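PDB 1ZU4: ftsY from Mycoplasma mycoides, which acts as the receptor of the signal recognition particle, seen here as its NG fragment: a helical bundle joined to a P-loop domain of the SRP54 family. Local coordinates for residues Ser26-Ala32 with Lys66-Phe71; Ile45-Met49 with Lys269-Ala275; Pro283-Ile287 with Leu296-Asp300. All coordinates share one frame. Residue numbers count along the deposited sequence, not the author numbering.

Contact 1 of 3, residues Ser26-Ala32 with Lys66-Phe71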
ATOM      1  N   SER A  26      21.587 -11.131  20.037  1.00 32.08           N
ATOM      2  CA  SER A  26      23.061 -11.199  19.896  1.00 34.49           C
ATOM      3  C   SER A  26      23.858 -11.482  21.187  1.00 35.71           C
ATOM      4  O   SER A  26      24.949 -12.062  21.123  1.00 36.32           O
ATOM      5  CB  SER A  26      23.596  -9.908  19.269  1.00 33.66           C
ATOM      6  OG  SER A  26      23.553  -8.858  20.222  1.00 35.23           O
ATOM      7  N   LYS A  27      23.332 -11.052  22.336  1.00 37.49           N
ATOM      8  CA  LYS A  27      24.102 -11.042  23.591  1.00 38.91           C
ATOM      9  C   LYS A  27      24.283 -12.434  24.182  1.00 39.34           C
ATOM     10  O   LYS A  27      25.356 -12.752  24.712  1.00 40.06           O
ATOM     11  CB  LYS A  27      23.496 -10.066  24.619  1.00 39.33           C
ATOM     12  CG  LYS A  27      23.589  -8.587  24.186  1.00 41.05           C
ATOM     13  CD  LYS A  27      23.092  -7.636  25.301  1.00 43.61           C
ATOM     14  CE  LYS A  27      23.320  -6.175  24.890  1.00 44.31           C
ATOM     15  NZ  LYS A  27      23.597  -5.272  26.102  1.00 45.61           N
ATOM     16  N   LYS A  28      23.257 -13.269  24.071  1.00 38.99           N
ATOM     17  CA  LYS A  28      23.395 -14.675  24.447  1.00 38.77           C
ATOM     18  C   LYS A  28      23.674 -15.586  23.226  1.00 37.22           C
ATOM     19  O   LYS A  28      23.521 -16.822  23.306  1.00 37.69           O
ATOM     20  CB  LYS A  28      22.179 -15.140  25.264  1.00 39.28           C
ATOM     21  CG  LYS A  28      22.215 -14.678  26.750  1.00 42.54           C
ATOM     22  CD  LYS A  28      20.817 -14.269  27.293  1.00 47.00           C
ATOM     23  CE  LYS A  28      19.929 -15.466  27.716  1.00 49.63           C
ATOM     24  NZ  LYS A  28      20.411 -16.180  28.950  1.00 50.65           N
ATOM     25  N   TYR A  29      24.115 -14.995  22.112  1.00 35.25           N
ATOM     26  CA  TYR A  29      24.402 -15.787  20.906  1.00 33.06           C
ATOM     27  C   TYR A  29      25.747 -16.492  20.997  1.00 32.75           C
ATOM     28  O   TYR A  29      26.801 -15.865  21.194  1.00 32.00           O
ATOM     29  CB  TYR A  29      24.319 -14.972  19.613  1.00 32.20           C
ATOM     30  CG  TYR A  29      24.635 -15.778  18.341  1.00 30.74           C
ATOM     31  CD1 TYR A  29      23.681 -16.601  17.747  1.00 29.70           C
ATOM     32  CD2 TYR A  29      25.907 -15.725  17.752  1.00 30.14           C
ATOM     33  CE1 TYR A  29      23.980 -17.340  16.594  1.00 29.07           C
ATOM     34  CE2 TYR A  29      26.216 -16.446  16.604  1.00 29.33           C
ATOM     35  CZ  TYR A  29      25.247 -17.252  16.028  1.00 29.56           C
ATOM     36  OH  TYR A  29      25.563 -17.958  14.882  1.00 27.76           O
ATOM     37  N   LYS A  30      25.680 -17.810  20.810  1.00 31.99           N
ATOM     38  CA  LYS A  30      26.828 -18.698  20.844  1.00 31.14           C
ATOM     39  C   LYS A  30      26.935 -19.366  19.478  1.00 29.85           C
ATOM     40  O   LYS A  30      27.794 -18.978  18.689  1.00 30.45           O
ATOM     41  CB  LYS A  30      26.652 -19.717  21.967  1.00 31.54           C
ATOM     42  CG  LYS A  30      26.746 -19.064  23.343  1.00 32.64           C
ATOM     43  CD  LYS A  30      26.297 -19.988  24.447  1.00 35.71           C
ATOM     44  CE  LYS A  30      26.034 -19.193  25.709  1.00 37.58           C
ATOM     45  NZ  LYS A  30      24.611 -18.715  25.746  1.00 40.36           N
ATOM     46  N   GLN A  31      26.022 -20.300  19.176  1.00 28.90           N
ATOM     47  CA  GLN A  31      25.976 -21.006  17.858  1.00 27.59           C
ATOM     48  C   GLN A  31      24.587 -20.940  17.209  1.00 26.16           C
ATOM     49  O   GLN A  31      23.615 -20.819  17.913  1.00 24.12           O
ATOM     50  CB  GLN A  31      26.401 -22.477  18.033  1.00 28.01           C
ATOM     51  CG  GLN A  31      27.905 -22.617  18.117  1.00 31.41           C
ATOM     52  CD  GLN A  31      28.423 -24.027  17.967  1.00 35.36           C
ATOM     53  OE1 GLN A  31      27.737 -25.004  18.276  1.00 39.73           O
ATOM     54  NE2 GLN A  31      29.679 -24.140  17.523  1.00 39.38           N
ATOM     55  N   ALA A  32      24.518 -21.013  15.869  1.00 26.15           N
ATOM     56  CA  ALA A  32      23.263 -21.056  15.105  1.00 27.04           C
ATOM     57  C   ALA A  32      22.665 -22.465  15.158  1.00 27.54           C
ATOM     58  O   ALA A  32      22.593 -23.156  14.162  1.00 27.83           O
ATOM     59  CB  ALA A  32      23.509 -20.641  13.633  1.00 26.79           C
ATOM     60  N   LYS A  66      25.341 -21.811   8.960  1.00 21.34           N
ATOM     61  CA  LYS A  66      25.844 -22.966   9.667  1.00 23.04           C
ATOM     62  C   LYS A  66      25.863 -22.634  11.158  1.00 25.40           C
ATOM     63  O   LYS A  66      25.747 -21.467  11.534  1.00 25.03           O
ATOM     64  CB  LYS A  66      27.246 -23.343   9.175  1.00 22.53           C
ATOM     65  CG  LYS A  66      27.325 -23.716   7.733  1.00 23.44           C
ATOM     66  CD  LYS A  66      26.363 -24.847   7.383  1.00 28.84           C
ATOM     67  CE  LYS A  66      26.665 -25.382   5.997  1.00 32.80           C
ATOM     68  NZ  LYS A  66      25.963 -26.647   5.738  1.00 32.69           N
ATOM     69  N   ARG A  67      26.005 -23.645  12.004  1.00 26.77           N
ATOM     70  CA  ARG A  67      26.080 -23.423  13.463  1.00 30.35           C
ATOM     71  C   ARG A  67      27.222 -22.466  13.858  1.00 30.75           C
ATOM     72  O   ARG A  67      27.110 -21.763  14.852  1.00 31.59           O
ATOM     73  CB  ARG A  67      26.266 -24.757  14.197  1.00 30.66           C
ATOM     74  CG  ARG A  67      27.618 -25.373  13.873  1.00 35.69           C
ATOM     75  CD  ARG A  67      27.924 -26.704  14.561  1.00 43.02           C
ATOM     76  NE  ARG A  67      28.995 -27.388  13.826  1.00 48.41           N
ATOM     77  CZ  ARG A  67      30.263 -26.961  13.742  1.00 52.17           C
ATOM     78  NH1 ARG A  67      30.667 -25.848  14.368  1.00 53.35           N
ATOM     79  NH2 ARG A  67      31.140 -27.663  13.033  1.00 52.36           N
ATOM     80  N   ASP A  68      28.318 -22.487  13.085  1.00 31.80           N
ATOM     81  CA  ASP A  68      29.502 -21.635  13.295  1.00 33.61           C
ATOM     82  C   ASP A  68      29.453 -20.262  12.630  1.00 33.69           C
ATOM     83  O   ASP A  68      30.419 -19.486  12.717  1.00 34.56           O
ATOM     84  CB  ASP A  68      30.739 -22.346  12.749  1.00 34.71           C
ATOM     85  CG  ASP A  68      30.592 -22.740  11.258  1.00 37.96           C
ATOM     86  OD1 ASP A  68      30.102 -23.873  10.974  1.00 42.44           O
ATOM     87  OD2 ASP A  68      30.991 -21.926  10.372  1.00 40.73           O
ATOM     88  N   THR A  69      28.359 -19.950  11.939  1.00 33.43           N
ATOM     89  CA  THR A  69      28.210 -18.636  11.327  1.00 33.09           C
ATOM     90  C   THR A  69      28.369 -17.537  12.439  1.00 32.06           C
ATOM     91  O   THR A  69      27.881 -17.687  13.572  1.00 31.14           O
ATOM     92  CB  THR A  69      26.888 -18.559  10.455  1.00 33.13           C
ATOM     93  OG1 THR A  69      26.985 -19.496   9.353  1.00 35.89           O
ATOM     94  CG2 THR A  69      26.660 -17.193   9.863  1.00 33.93           C
ATOM     95  N   SER A  70      29.126 -16.488  12.123  1.00 31.46           N
ATOM     96  CA  SER A  70      29.277 -15.342  13.016  1.00 30.97           C
ATOM     97  C   SER A  70      27.921 -14.690  13.109  1.00 30.04           C
ATOM     98  O   SER A  70      27.159 -14.779  12.157  1.00 30.35           O
ATOM     99  CB  SER A  70      30.238 -14.336  12.404  1.00 30.97           C
ATOM    100  OG  SER A  70      29.771 -13.937  11.122  1.00 31.61           O
ATOM    101  N   PHE A  71      27.624 -13.999  14.210  1.00 28.99           N
ATOM    102  CA  PHE A  71      26.335 -13.304  14.303  1.00 27.61           C
ATOM    103  C   PHE A  71      26.111 -12.239  13.225  1.00 27.22           C
ATOM    104  O   PHE A  71      24.978 -11.920  12.880  1.00 26.17           O
ATOM    105  CB  PHE A  71      26.078 -12.743  15.701  1.00 26.70           C
ATOM    106  CG  PHE A  71      24.645 -12.362  15.929  1.00 25.33           C
ATOM    107  CD1 PHE A  71      23.648 -13.343  16.027  1.00 22.76           C
ATOM    108  CD2 PHE A  71      24.277 -11.032  16.016  1.00 23.08           C
ATOM    109  CE1 PHE A  71      22.330 -12.996  16.234  1.00 19.49           C
ATOM    110  CE2 PHE A  71      22.950 -10.709  16.192  1.00 23.12           C
ATOM    111  CZ  PHE A  71      21.995 -11.683  16.318  1.00 21.01           C
TER
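Two main-chain carbonyls of the turn at Lys66-Thr69 take the strongest bonds here. Tyr29 OH donates to Thr69 O at 2.7 Å, although the hydroxyl sits too close to another atom of the model for its place to be fully sure, and Ala32 N donates to Arg67 O at 2.9 Å. The second bond brings the backbones to 4.0 Å between Ala32 CA and Arg67 CA, and Arg67 CA makes a CA-H...O contact to Ala32 O at 3.6 Å. The turn is a type I beta turn tightened from within: Thr69 N bonds Lys66 O at 3.0 Å, while Lys66 N donates to Thr69 OG1 at 2.9 Å.

Packing then takes over. Tyr29 and Phe71 rings meet obliquely, centroids 4.9 Å apart and planes at 51°, and Ser26 covers a face of Phe71, with Ser26 CB 3.2 Å from Phe71 CE2. Phe36 adds an edge-to-face partner for Tyr29. Ser70, the N-cap of helix 71-87, bonds Asn73 N instead of crossing over.

With backbone carbonyls as acceptors and two aromatic rings as filler, this far end of the helical bundle ties its two interhelical connections together without a salt bridge between them.

Contact 2 of 3, residues Ile45-Met49 with Lys269-Ala275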
ATOM      1  N   ILE A  45       8.225 -13.511  15.393  1.00 15.90           N
ATOM      2  CA  ILE A  45       6.803 -13.469  15.752  1.00 15.45           C
ATOM      3  C   ILE A  45       6.416 -12.040  16.179  1.00 16.73           C
ATOM      4  O   ILE A  45       5.364 -11.523  15.803  1.00 16.13           O
ATOM      5  CB  ILE A  45       6.424 -14.526  16.856  1.00 16.06           C
ATOM      6  CG1 ILE A  45       6.487 -15.938  16.260  1.00 12.41           C
ATOM      7  CG2 ILE A  45       4.994 -14.215  17.404  1.00 17.11           C
ATOM      8  CD1 ILE A  45       6.613 -17.096  17.238  1.00 16.17           C
ATOM      9  N   GLN A  46       7.295 -11.382  16.918  1.00 18.06           N
ATOM     10  CA  GLN A  46       6.957 -10.069  17.463  1.00 19.46           C
ATOM     11  C   GLN A  46       6.865  -8.944  16.438  1.00 19.07           C
ATOM     12  O   GLN A  46       6.353  -7.872  16.750  1.00 19.58           O
ATOM     13  CB  GLN A  46       7.921  -9.692  18.582  1.00 20.88           C
ATOM     14  CG  GLN A  46       7.675 -10.517  19.878  1.00 25.40           C
ATOM     15  CD  GLN A  46       8.799 -10.349  20.861  1.00 33.39           C
ATOM     16  OE1 GLN A  46       9.824 -11.033  20.764  1.00 38.60           O
ATOM     17  NE2 GLN A  46       8.626  -9.434  21.829  1.00 36.20           N
ATOM     18  N   THR A  47       7.392  -9.166  15.235  1.00 18.46           N
ATOM     19  CA  THR A  47       7.248  -8.231  14.098  1.00 17.69           C
ATOM     20  C   THR A  47       5.821  -8.192  13.548  1.00 18.63           C
ATOM     21  O   THR A  47       5.468  -7.305  12.730  1.00 18.36           O
ATOM     22  CB  THR A  47       8.205  -8.601  12.927  1.00 17.29           C
ATOM     23  OG1 THR A  47       7.673  -9.710  12.189  1.00 18.87           O
ATOM     24  CG2 THR A  47       9.596  -8.933  13.429  1.00 15.68           C
ATOM     25  N   ASP A  48       5.005  -9.151  14.030  1.00 18.35           N
ATOM     26  CA  ASP A  48       3.665  -9.489  13.550  1.00 18.13           C
ATOM     27  C   ASP A  48       3.573  -9.904  12.085  1.00 16.79           C
ATOM     28  O   ASP A  48       2.569  -9.632  11.446  1.00 16.64           O
ATOM     29  CB  ASP A  48       2.651  -8.377  13.845  1.00 19.48           C
ATOM     30  CG  ASP A  48       2.406  -8.170  15.347  1.00 22.38           C
ATOM     31  OD1 ASP A  48       2.731  -9.036  16.190  1.00 26.72           O
ATOM     32  OD2 ASP A  48       1.897  -7.107  15.699  1.00 29.05           O
ATOM     33  N   MET A  49       4.582 -10.581  11.558  1.00 16.41           N
ATOM     34  CA  MET A  49       4.519 -11.051  10.167  1.00 16.09           C
ATOM     35  C   MET A  49       3.538 -12.243   9.990  1.00 16.55           C
ATOM     36  O   MET A  49       3.105 -12.522   8.891  1.00 16.78           O
ATOM     37  CB  MET A  49       5.888 -11.411   9.629  1.00 15.78           C
ATOM     38  CG  MET A  49       6.630 -12.522  10.465  1.00 15.58           C
ATOM     39  SD  MET A  49       8.111 -13.020   9.622  1.00 14.21           S
ATOM     40  CE  MET A  49       9.140 -11.571   9.670  1.00 15.49           C
ATOM     41  N   LYS A 269       5.582  -2.204  14.212  1.00 22.96           N
ATOM     42  CA  LYS A 269       5.765  -3.613  13.863  1.00 23.60           C
ATOM     43  C   LYS A 269       5.945  -3.846  12.379  1.00 22.69           C
ATOM     44  O   LYS A 269       4.952  -3.932  11.622  1.00 22.98           O
ATOM     45  CB  LYS A 269       4.579  -4.455  14.371  1.00 24.41           C
ATOM     46  CG  LYS A 269       4.337  -4.303  15.895  1.00 27.86           C
ATOM     47  CD  LYS A 269       5.649  -4.372  16.706  1.00 30.10           C
ATOM     48  CE  LYS A 269       5.356  -4.381  18.203  1.00 32.89           C
ATOM     49  NZ  LYS A 269       4.298  -5.389  18.469  1.00 36.63           N
ATOM     50  N   GLY A 270       7.199  -4.008  11.962  1.00 20.71           N
ATOM     51  CA  GLY A 270       7.518  -4.058  10.531  1.00 19.34           C
ATOM     52  C   GLY A 270       7.256  -5.351   9.784  1.00 18.60           C
ATOM     53  O   GLY A 270       7.620  -5.483   8.623  1.00 19.13           O
ATOM     54  N   GLY A 271       6.639  -6.336  10.428  1.00 18.12           N
ATOM     55  CA  GLY A 271       6.323  -7.557   9.707  1.00 16.32           C
ATOM     56  C   GLY A 271       5.097  -7.394   8.815  1.00 16.27           C
ATOM     57  O   GLY A 271       4.749  -8.296   8.023  1.00 15.14           O
ATOM     58  N   ILE A 272       4.418  -6.262   8.931  1.00 15.21           N
ATOM     59  CA  ILE A 272       3.136  -6.118   8.215  1.00 14.95           C
ATOM     60  C   ILE A 272       3.247  -6.249   6.675  1.00 14.62           C
ATOM     61  O   ILE A 272       2.323  -6.707   6.018  1.00 14.05           O
ATOM     62  CB  ILE A 272       2.415  -4.810   8.602  1.00 14.53           C
ATOM     63  CG1 ILE A 272       0.954  -4.872   8.090  1.00 15.69           C
ATOM     64  CG2 ILE A 272       3.236  -3.597   8.106  1.00 17.52           C
ATOM     65  CD1 ILE A 272       0.103  -3.723   8.368  1.00 17.48           C
ATOM     66  N   GLY A 273       4.376  -5.862   6.088  1.00 13.93           N
ATOM     67  CA  GLY A 273       4.505  -6.012   4.646  1.00 13.52           C
ATOM     68  C   GLY A 273       4.391  -7.472   4.250  1.00 14.82           C
ATOM     69  O   GLY A 273       3.828  -7.790   3.203  1.00 13.29           O
ATOM     70  N   LEU A 274       4.973  -8.342   5.095  1.00 13.09           N
ATOM     71  CA  LEU A 274       4.986  -9.769   4.875  1.00 14.33           C
ATOM     72  C   LEU A 274       3.656 -10.397   5.207  1.00 13.48           C
ATOM     73  O   LEU A 274       3.269 -11.352   4.579  1.00 14.03           O
ATOM     74  CB  LEU A 274       6.093 -10.430   5.690  1.00 14.08           C
ATOM     75  CG  LEU A 274       7.533 -10.098   5.288  1.00 18.25           C
ATOM     76  CD1 LEU A 274       8.513 -10.823   6.237  1.00 20.42           C
ATOM     77  CD2 LEU A 274       7.709 -10.592   3.914  1.00 20.05           C
ATOM     78  N   ALA A 275       3.000  -9.900   6.240  1.00 13.15           N
ATOM     79  CA  ALA A 275       1.663 -10.337   6.587  1.00 13.04           C
ATOM     80  C   ALA A 275       0.744 -10.078   5.388  1.00 13.21           C
ATOM     81  O   ALA A 275      -0.074 -10.920   5.065  1.00 12.08           O
ATOM     82  CB  ALA A 275       1.145  -9.591   7.877  1.00 13.15           C
TER
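Met49 lays its methyl against Leu274, Met49 CE lying 3.6 Å from Leu274 CD1, and both side chains go on to touch Leu82 of helix 71-87. Next to this apolar patch the backbones come very close: Met49 CA and Gly271 CA are 4.0 Å apart. Such closeness is possible because Gly271 has no side chain; a CB there would fall 2.4 Å from Thr47 OG1, a clash.

The single hydrogen bond across the contact runs from Gly271 N to Thr47 O at 2.8 Å, fixing the end of helix 34-46 on the type I turn Lys269-Ile272 that leads into helix 272-280. Thr47 OG1 serves its own side, with Leu44 O as partner and a weak bond from Met49 N at 3.3 Å. Asp48, with positive phi, turns the chain out of the helix, and its carbonyl is taken by Gln241. Asp48 OD2 stays 4.0 Å from Lys269 NZ, opposite charges beyond salt-bridge range. Farther along, Ala275 CA meets Met49 O at 3.5 Å in a CA-H...O contact.

A helix end of the N bundle set against a Lys-Gly-Gly turn of the P-loop domain is the N-G interface found in SRP54-type proteins.

Contact 3 of 3, residues Pro283-Ile287 with Leu296-Asp300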
ATOM      1  N   PRO A 283       0.318  -7.314  -4.520  1.00 17.06           N
ATOM      2  CA  PRO A 283       1.493  -6.479  -4.285  1.00 16.26           C
ATOM      3  C   PRO A 283       1.176  -5.159  -3.641  1.00 15.85           C
ATOM      4  O   PRO A 283       0.190  -4.466  -4.005  1.00 15.29           O
ATOM      5  CB  PRO A 283       2.027  -6.213  -5.685  1.00 17.89           C
ATOM      6  CG  PRO A 283       1.274  -7.116  -6.604  1.00 18.49           C
ATOM      7  CD  PRO A 283      -0.013  -7.407  -5.960  1.00 16.33           C
ATOM      8  N   ILE A 284       2.066  -4.764  -2.741  1.00 13.66           N
ATOM      9  CA  ILE A 284       2.065  -3.417  -2.249  1.00 13.29           C
ATOM     10  C   ILE A 284       2.738  -2.610  -3.379  1.00 13.50           C
ATOM     11  O   ILE A 284       3.797  -3.016  -3.862  1.00 13.15           O
ATOM     12  CB  ILE A 284       2.872  -3.311  -0.925  1.00 12.00           C
ATOM     13  CG1 ILE A 284       2.236  -4.170   0.169  1.00 11.93           C
ATOM     14  CG2 ILE A 284       2.977  -1.841  -0.465  1.00 13.11           C
ATOM     15  CD1 ILE A 284       3.128  -4.360   1.361  1.00 13.23           C
ATOM     16  N   LYS A 285       2.134  -1.478  -3.779  1.00 12.99           N
ATOM     17  CA  LYS A 285       2.655  -0.696  -4.904  1.00 14.10           C
ATOM     18  C   LYS A 285       3.091   0.721  -4.560  1.00 14.65           C
ATOM     19  O   LYS A 285       3.929   1.300  -5.262  1.00 15.27           O
ATOM     20  CB  LYS A 285       1.668  -0.675  -6.076  1.00 13.55           C
ATOM     21  CG  LYS A 285       1.428  -2.112  -6.672  1.00 13.63           C
ATOM     22  CD  LYS A 285       0.667  -2.064  -7.933  1.00 12.70           C
ATOM     23  CE  LYS A 285       0.489  -3.484  -8.495  1.00 10.73           C
ATOM     24  NZ  LYS A 285      -0.125  -3.410  -9.856  1.00  6.38           N
ATOM     25  N   MET A 286       2.520   1.285  -3.510  1.00 14.53           N
ATOM     26  CA  MET A 286       2.905   2.619  -3.064  1.00 15.95           C
ATOM     27  C   MET A 286       2.911   2.506  -1.562  1.00 15.81           C
ATOM     28  O   MET A 286       2.131   1.754  -0.993  1.00 15.52           O
ATOM     29  CB  MET A 286       1.867   3.706  -3.434  1.00 15.37           C
ATOM     30  CG  MET A 286       1.656   3.978  -4.933  1.00 21.92           C
ATOM     31  SD  MET A 286       3.023   4.831  -5.757  1.00 31.72           S
ATOM     32  CE  MET A 286       2.410   6.488  -5.758  1.00 29.94           C
ATOM     33  N   ILE A 287       3.801   3.244  -0.932  1.00 15.76           N
ATOM     34  CA  ILE A 287       3.876   3.288   0.520  1.00 16.64           C
ATOM     35  C   ILE A 287       3.914   4.746   1.017  1.00 18.00           C
ATOM     36  O   ILE A 287       4.716   5.544   0.543  1.00 19.45           O
ATOM     37  CB  ILE A 287       5.104   2.513   1.055  1.00 16.13           C
ATOM     38  CG1 ILE A 287       5.119   2.500   2.591  1.00 15.46           C
ATOM     39  CG2 ILE A 287       6.445   3.007   0.419  1.00 18.36           C
ATOM     40  CD1 ILE A 287       6.278   1.677   3.169  1.00 17.76           C
ATOM     41  N   LEU A 296       4.784   9.955  -0.335  1.00 22.91           N
ATOM     42  CA  LEU A 296       4.278   8.760  -0.991  1.00 24.02           C
ATOM     43  C   LEU A 296       5.314   8.319  -1.997  1.00 24.92           C
ATOM     44  O   LEU A 296       5.788   9.134  -2.807  1.00 26.68           O
ATOM     45  CB  LEU A 296       2.977   9.054  -1.715  1.00 23.72           C
ATOM     46  CG  LEU A 296       2.150   7.794  -1.954  1.00 24.81           C
ATOM     47  CD1 LEU A 296       1.417   7.324  -0.673  1.00 23.09           C
ATOM     48  CD2 LEU A 296       1.216   8.044  -3.126  1.00 25.57           C
ATOM     49  N   LEU A 297       5.669   7.040  -1.951  1.00 23.88           N
ATOM     50  CA  LEU A 297       6.738   6.526  -2.780  1.00 23.06           C
ATOM     51  C   LEU A 297       6.243   5.285  -3.444  1.00 22.20           C
ATOM     52  O   LEU A 297       5.331   4.640  -2.929  1.00 21.98           O
ATOM     53  CB  LEU A 297       7.979   6.172  -1.934  1.00 24.26           C
ATOM     54  CG  LEU A 297       8.601   7.178  -0.960  1.00 25.32           C
ATOM     55  CD1 LEU A 297       9.652   6.491  -0.121  1.00 27.93           C
ATOM     56  CD2 LEU A 297       9.240   8.319  -1.756  1.00 28.18           C
ATOM     57  N   ALA A 298       6.837   4.947  -4.583  1.00 20.75           N
ATOM     58  CA  ALA A 298       6.649   3.633  -5.121  1.00 19.61           C
ATOM     59  C   ALA A 298       7.249   2.658  -4.128  1.00 18.82           C
ATOM     60  O   ALA A 298       8.337   2.893  -3.622  1.00 16.93           O
ATOM     61  CB  ALA A 298       7.351   3.485  -6.474  1.00 20.63           C
ATOM     62  N   PHE A 299       6.553   1.546  -3.893  1.00 16.64           N
ATOM     63  CA  PHE A 299       7.037   0.527  -3.023  1.00 15.96           C
ATOM     64  C   PHE A 299       8.183  -0.276  -3.629  1.00 16.88           C
ATOM     65  O   PHE A 299       8.173  -0.652  -4.811  1.00 18.57           O
ATOM     66  CB  PHE A 299       5.918  -0.428  -2.695  1.00 14.75           C
ATOM     67  CG  PHE A 299       6.296  -1.438  -1.709  1.00 15.18           C
ATOM     68  CD1 PHE A 299       6.396  -1.095  -0.387  1.00 12.49           C
ATOM     69  CD2 PHE A 299       6.578  -2.755  -2.101  1.00 13.01           C
ATOM     70  CE1 PHE A 299       6.736  -2.056   0.546  1.00 17.08           C
ATOM     71  CE2 PHE A 299       6.941  -3.681  -1.179  1.00 14.40           C
ATOM     72  CZ  PHE A 299       7.026  -3.351   0.123  1.00 16.15           C
ATOM     73  N   ASP A 300       9.157  -0.559  -2.785  1.00 15.77           N
ATOM     74  CA  ASP A 300      10.337  -1.272  -3.180  1.00 15.54           C
ATOM     75  C   ASP A 300      10.613  -2.173  -1.987  1.00 14.94           C
ATOM     76  O   ASP A 300      10.976  -1.727  -0.880  1.00 13.19           O
ATOM     77  CB  ASP A 300      11.426  -0.238  -3.490  1.00 15.40           C
ATOM     78  CG  ASP A 300      12.799  -0.845  -3.726  1.00 19.17           C
ATOM     79  OD1 ASP A 300      13.007  -2.001  -3.306  1.00 21.51           O
ATOM     80  OD2 ASP A 300      13.683  -0.130  -4.304  1.00 19.25           O
TER
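Three backbone hydrogen bonds join these strands. Ile287 and Leu297 form an antiparallel hydrogen-bonded pair that satisfies both partners in both directions: Ile287 N donates to Leu297 O at 2.9 Å, and Leu297 N returns the bond to Ile287 O at 3.1 Å. Just past the short second strand, Phe299 N gives Lys285 O a 3.0 Å bond that is almost straight, at 176°. Between these bonds lies the non-hydrogen-bonded pair Met286-Ala298, with CA atoms 4.4 Å apart; here Met286 CA approaches Leu297 O at 3.2 Å as a CA-H...O contact.

The pair is a beta hairpin at the border of the mixed central sheet. Strand 284-288 continues the parallel order, through backbone bonds of Pro283 and Lys285 with Ile259 and of Met286 with Leu261, and strand 296-298 closes that side as the one antiparallel member.

Other donors of strand 284-288 find partners outside the hairpin: Ile284 N is hydrogen-bonded with the OH of Tyr86, from helix 71-87, while Lys285 NZ bonds Arg97 O and forms a salt bridge with Glu230. Asp300 caps helix 301-308 through OD1 to Gln303 N.

Lys285 leaves extended geometry with psi at -25°, and this kink lets Ile284 and Ile287, three residues apart, both meet Phe299. Ile284 CG2 sits over the face of its ring in a CH-pi contact, 3.7 Å from the centroid, and Ile287 CB stands at the ring edge, 4.1 Å from Phe299 CD1. Around Met286, its CE packs on Leu296 CD2 at 3.3 Å, and both side chains also touch Met125 of helix 118-131.

Overall arrangement
Contacts 1, 2 and 3 step inward from the far end of the helical bundle to the central sheet, their centres about 35, 15 and 6 Å from the centre of the chain. Contacts 1 and 2 alternate along the chain, 45-49 coming between 26-32 and 66-71, yet their centres lie 23 Å apart at different ends of helix 34-46. Contact 2 spans 220 residues to join bundle and P-loop domain, whereas contact 3 belongs to the latter and follows later in sequence. Helix 272-280 leads into strand 284-288, so contacts 2 and 3, 17 Å apart between centres, touch through Gly273 CA and Ile284 CD1 at 3.9 Å. The domain interface thus connects physically with the sheet.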